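Side-chain contacts in putative phosphatase (DUF442) (Shewanella putrefaciens CN-32, PDB 3GXH), which probably hydrolyses phosphate esters, as a putative member of the dual-specificity and tyrosine phosphatase clan: residues L15-Q18 / L22-S25; Q10-L15 / E30-L35. All coordinates share one frame; numbering follows the deposited sequence. Where two conformers were deposited one is given.

Interaction 1 of 2, residues L15-Q18 / L22-S25; sequences LQQQ and LLSS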
# COMPACT_ATOMS: atom_id res chain seq x y z
N LEU A 15 -2.19 -8.14 5.79
CA LEU A 15 -2.28 -6.82 6.44
C LEU A 15 -1.16 -6.55 7.41
O LEU A 15 -0.83 -7.39 8.27
CB LEU A 15 -3.65 -6.62 7.10
CG LEU A 15 -3.87 -5.14 7.55
CD1 LEU A 15 -5.18 -4.58 7.13
CD2 LEU A 15 -3.74 -5.19 9.01
N GLN A 16 -0.56 -5.38 7.28
CA GLN A 16 0.51 -4.96 8.17
C GLN A 16 0.42 -3.49 8.41
O GLN A 16 0.52 -2.68 7.46
CB GLN A 16 1.89 -5.25 7.55
CG GLN A 16 3.06 -4.97 8.51
CD GLN A 16 4.41 -5.44 7.98
OE1 GLN A 16 4.50 -6.43 7.26
NE2 GLN A 16 5.45 -4.72 8.32
N GLN A 17 0.31 -3.11 9.68
CA GLN A 17 0.32 -1.70 10.04
C GLN A 17 1.74 -1.19 9.95
O GLN A 17 2.64 -1.72 10.57
CB GLN A 17 -0.18 -1.52 11.44
CG GLN A 17 -0.09 -0.11 11.87
CD GLN A 17 -1.38 0.32 12.42
OE1 GLN A 17 -2.13 1.05 11.74
NE2 GLN A 17 -1.73 -0.21 13.60
N GLN A 18 1.95 -0.17 9.16
CA GLN A 18 3.23 0.39 8.88
C GLN A 18 3.53 1.58 9.78
O GLN A 18 4.70 1.80 10.15
CB GLN A 18 3.37 0.74 7.42
CG GLN A 18 3.24 -0.48 6.45
CD GLN A 18 4.43 -1.44 6.55
OE1 GLN A 18 5.35 -1.28 7.38
NE2 GLN A 18 4.39 -2.49 5.71
N LEU A 22 -0.92 4.60 8.59
CA LEU A 22 -0.68 3.92 7.31
C LEU A 22 -0.74 2.41 7.51
O LEU A 22 0.08 1.82 8.23
CB LEU A 22 0.70 4.26 6.74
CG LEU A 22 1.00 3.66 5.38
CD1 LEU A 22 0.02 4.09 4.30
CD2 LEU A 22 2.49 4.03 5.04
N LEU A 23 -1.68 1.77 6.83
CA LEU A 23 -1.79 0.35 6.69
C LEU A 23 -1.32 -0.05 5.31
O LEU A 23 -1.51 0.68 4.34
CB LEU A 23 -3.24 -0.07 6.85
CG LEU A 23 -3.92 0.23 8.16
CD1 LEU A 23 -5.35 -0.21 8.13
CD2 LEU A 23 -3.15 -0.43 9.32
N SER A 24 -0.71 -1.23 5.19
CA SER A 24 -0.44 -1.86 3.89
C SER A 24 -1.10 -3.24 3.92
O SER A 24 -1.20 -3.86 4.97
CB SER A 24 1.05 -1.95 3.59
OG SER A 24 1.71 -2.86 4.50
N SER A 25 -1.55 -3.73 2.79
CA SER A 25 -2.14 -5.06 2.73
C SER A 25 -2.19 -5.64 1.36
O SER A 25 -1.87 -4.99 0.36
CB SER A 25 -3.56 -5.05 3.32
OG SER A 25 -4.54 -4.48 2.46

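Interaction 2 of 2, residues Q10-L15 / E30-L35; sequences QGIRAL and EQQFSL. With SO4 (sulfate ion), chain F; EDO (1,2-ethanediol), chain G; SO4 (sulfate ion), chain E.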
# COMPACT_ATOMS: atom_id res chain seq x y z
N GLN A 10 -7.61 -8.03 11.03
CA GLN A 10 -6.58 -9.05 10.96
C GLN A 10 -6.91 -10.25 10.06
O GLN A 10 -6.04 -11.08 9.86
CB GLN A 10 -6.21 -9.50 12.39
CG GLN A 10 -5.47 -8.39 13.16
CD GLN A 10 -4.11 -8.01 12.56
OE1 GLN A 10 -3.83 -6.83 12.40
NE2 GLN A 10 -3.31 -9.00 12.18
N GLY A 11 -8.12 -10.26 9.49
CA GLY A 11 -8.50 -11.24 8.46
C GLY A 11 -8.20 -10.78 7.06
O GLY A 11 -8.30 -11.57 6.13
N ILE A 12 -7.77 -9.52 6.87
CA ILE A 12 -7.35 -9.03 5.55
C ILE A 12 -5.99 -9.62 5.18
O ILE A 12 -5.02 -9.63 5.95
CB ILE A 12 -7.34 -7.51 5.51
CG1 ILE A 12 -8.73 -7.01 5.76
CG2 ILE A 12 -6.80 -6.97 4.19
CD1 ILE A 12 -8.83 -5.50 6.03
N ARG A 13 -5.97 -10.16 3.97
CA ARG A 13 -4.78 -10.79 3.47
C ARG A 13 -3.55 -9.91 3.59
O ARG A 13 -3.54 -8.78 3.14
CB ARG A 13 -4.95 -11.16 1.97
CG ARG A 13 -3.81 -11.94 1.35
CD ARG A 13 -4.14 -12.33 -0.07
NE ARG A 13 -3.06 -13.11 -0.63
CZ ARG A 13 -3.13 -13.65 -1.85
NH1 ARG A 13 -4.20 -13.49 -2.60
NH2 ARG A 13 -2.07 -14.32 -2.30
N ALA A 14 -2.50 -10.44 4.21
CA ALA A 14 -1.18 -9.78 4.30
C ALA A 14 -1.23 -8.39 4.90
O ALA A 14 -0.36 -7.55 4.61
CB ALA A 14 -0.48 -9.78 2.94
N LEU A 15 -2.19 -8.14 5.79
CA LEU A 15 -2.28 -6.82 6.44
C LEU A 15 -1.16 -6.55 7.41
O LEU A 15 -0.83 -7.39 8.27
CB LEU A 15 -3.65 -6.62 7.10
CG LEU A 15 -3.87 -5.14 7.55
CD1 LEU A 15 -5.18 -4.58 7.13
CD2 LEU A 15 -3.74 -5.19 9.01
N GLU A 30 -14.96 -7.57 -0.54
CA GLU A 30 -15.93 -6.53 -0.45
C GLU A 30 -16.30 -6.21 0.98
O GLU A 30 -16.28 -5.04 1.42
CB GLU A 30 -17.18 -6.84 -1.28
CG GLU A 30 -18.24 -5.75 -1.19
CD GLU A 30 -19.39 -5.91 -2.18
OE1 GLU A 30 -19.30 -6.74 -3.13
OE2 GLU A 30 -20.41 -5.19 -2.02
N GLN A 31 -16.63 -7.22 1.76
CA GLN A 31 -17.01 -7.00 3.15
C GLN A 31 -15.90 -6.39 3.97
O GLN A 31 -16.15 -5.61 4.90
CB GLN A 31 -17.58 -8.30 3.75
CG GLN A 31 -16.78 -9.45 3.60
CD GLN A 31 -16.93 -10.25 2.23
OE1 GLN A 31 -17.43 -9.77 1.11
NE2 GLN A 31 -16.41 -11.51 2.30
N GLN A 32 -14.67 -6.72 3.65
CA GLN A 32 -13.50 -6.18 4.36
C GLN A 32 -13.35 -4.66 4.15
O GLN A 32 -12.80 -3.97 5.01
CB GLN A 32 -12.21 -6.94 4.04
CG GLN A 32 -12.24 -8.33 4.64
CD GLN A 32 -11.17 -9.22 4.13
OE1 GLN A 32 -10.68 -9.02 3.02
NE2 GLN A 32 -10.82 -10.25 4.94
N PHE A 33 -13.86 -4.11 3.03
CA PHE A 33 -13.81 -2.67 2.91
C PHE A 33 -14.68 -2.00 3.96
O PHE A 33 -14.34 -0.92 4.46
CB PHE A 33 -14.23 -2.23 1.51
CG PHE A 33 -13.20 -2.50 0.48
CD1 PHE A 33 -11.95 -1.89 0.55
CD2 PHE A 33 -13.42 -3.33 -0.61
CE1 PHE A 33 -10.94 -2.13 -0.41
CE2 PHE A 33 -12.38 -3.58 -1.54
CZ PHE A 33 -11.17 -2.98 -1.42
N SER A 34 -15.81 -2.60 4.29
CA SER A 34 -16.62 -2.08 5.41
C SER A 34 -15.88 -2.14 6.74
O SER A 34 -15.99 -1.22 7.57
CB SER A 34 -17.96 -2.81 5.47
OG SER A 34 -18.77 -2.38 4.37
N LEU A 35 -15.13 -3.21 6.96
CA LEU A 35 -14.35 -3.34 8.20
C LEU A 35 -13.28 -2.23 8.26
O LEU A 35 -13.03 -1.63 9.30
CB LEU A 35 -13.65 -4.71 8.29
CG LEU A 35 -14.59 -5.93 8.29
CD1 LEU A 35 -13.71 -7.17 8.35
CD2 LEU A 35 -15.52 -5.86 9.50
S SO4 F . -1.53 -13.71 4.63
O1 SO4 F . -0.41 -13.88 5.50
O2 SO4 F . -1.08 -13.03 3.44
O3 SO4 F . -2.11 -15.00 4.17
O4 SO4 F . -2.52 -12.99 5.32
C1 EDO G . -8.79 -11.40 -2.20
O1 EDO G . -9.66 -10.73 -1.56
C2 EDO G . -7.79 -12.04 -1.23
O2 EDO G . -6.88 -12.80 -1.99
S SO4 E . 1.81 -15.02 -0.64
O1 SO4 E . 1.67 -14.96 0.83
O2 SO4 E . 2.52 -16.22 -1.11
O3 SO4 E . 0.48 -14.96 -1.23
O4 SO4 E . 2.57 -13.85 -0.93
O HOH W 1 -8.25 -10.05 2.16

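Interaction 1 of 2, residues L15-Q18 / L22-S25
Gln18 folds back over Ser24, its CG lying 3.4 Å from Ser24 OG and its amide reaching the same hydroxyl. The chain doubles over because CG sits beside the backbone N and chi2 (-69°) bends it again. Gln18 NE2 then donates to Ser24 OG at 3.0 Å, with the hydroxyl close to the amide plane and the N-H...O angle at 155°. Ser24 OG in turn donates to Gln16 O at 3.2 Å, meeting a lone pair in the carbonyl plane. Asn107 ND2 also hydrogen-bonds this hydroxyl, so a buried polar atom is gripped by three partners. The amide nitrogen of Gln18 has a second acceptor in Thr130 O, which helps fix its rotation. The two segments are the arms of a beta hairpin at the margin of the mixed sheet: strand 16-19 is outermost, and strand 22-25 pairs in parallel with strand 100-103 on its other edge. Gln16 and Ser24 form an antiparallel hydrogen-bonded pair, Gln16 N to Ser24 O being 2.8 Å and Ser24 N to Gln16 O 3.0 Å. Gln16 O thus accepts both the hydroxyl and the N-H of Ser24, the latter tilted 30° from the carbonyl plane. Gln18 N closes on Leu22 O at 2.9 Å, nearer the turn. At the opposite end Leu15 packs on Ser25, CB to CB 4.1 Å, while its CD1 only grazes Leu23 CD1. The side chain of Gln16 leads away from the hairpin, and its NE2 bonds Gln129 O.

Interaction 2 of 2, residues Q10-L15 / E30-L35
The loop that leads from helix 3-7 into the first hairpin strand rests Gly11 and Ile12 against Gln32 of helix 30-38. Gln32 does nearly all the touching from the helix. Its CG lies beside its own backbone N and the chain runs out extended (chi2 168°), carrying the amide across to the loop. The side chains of Ile12 and Gln32 lie alongside each other and run in opposite senses: Ile12 CG1 is 3.7 Å from Gln32 CD and 3.9 Å from Gln32 CB, so the isoleucine covers the aliphatic stem as well as the amide carbon. The amide meets the loop directly but weakly through its nitrogen, Gln32 NE2 to Gly11 O being 3.1 Å with an N-H...O angle of only 121°. Gln32 OE1 reaches the loop through a water that donates to it at 2.8 Å and accepts from Arg13 N at 2.9 Å. The same oxygen accepts from Asn29 N, so it is held by both the water and a backbone N-H. Residues Ile12 to Leu15 form a type II beta turn, closed by a bond from Leu15 N to Ile12 O. From this turn the extended side chain of Arg13 leads away from helix 30-38 and uses the edge of its guanidinium, NH2 to a sulfate oxygen and NH1 to an ethanediol hydroxyl. Ala14 N holds another sulfate, 2.8 Å to its O4; all three small molecules probably come from the crystallisation liquor. Ile12 also packs on Ser25, and Arg13 shares a backbone bond with Gly26, so the loop lies between strand 22-25 and helix 30-38, whose Phe33 packs on helix 59-65.

How the interactions relate
The two contacts meet at Leu15, where the loop of interaction 2 becomes the first arm of the hairpin in interaction 1, and Ser25 CB lies 3.7 Å from Arg13 O. Interaction 1 lies deeper, its centre about 7 Å from the centre of the chain against about 13 Å for interaction 2, and buries 405 Å² rather than 149 Å². Its chemistry is that of a sheet edge, with direct backbone bonds and a buried serine hydroxyl. Interaction 2 combines Ile12 packing on the stem of Gln32 with a weak bond and a water bridge. Both reach Asn107, through Ser24 OG and Ala14 O, after strand 100-103, where tyrosine phosphatases usually carry their phosphate-binding loop.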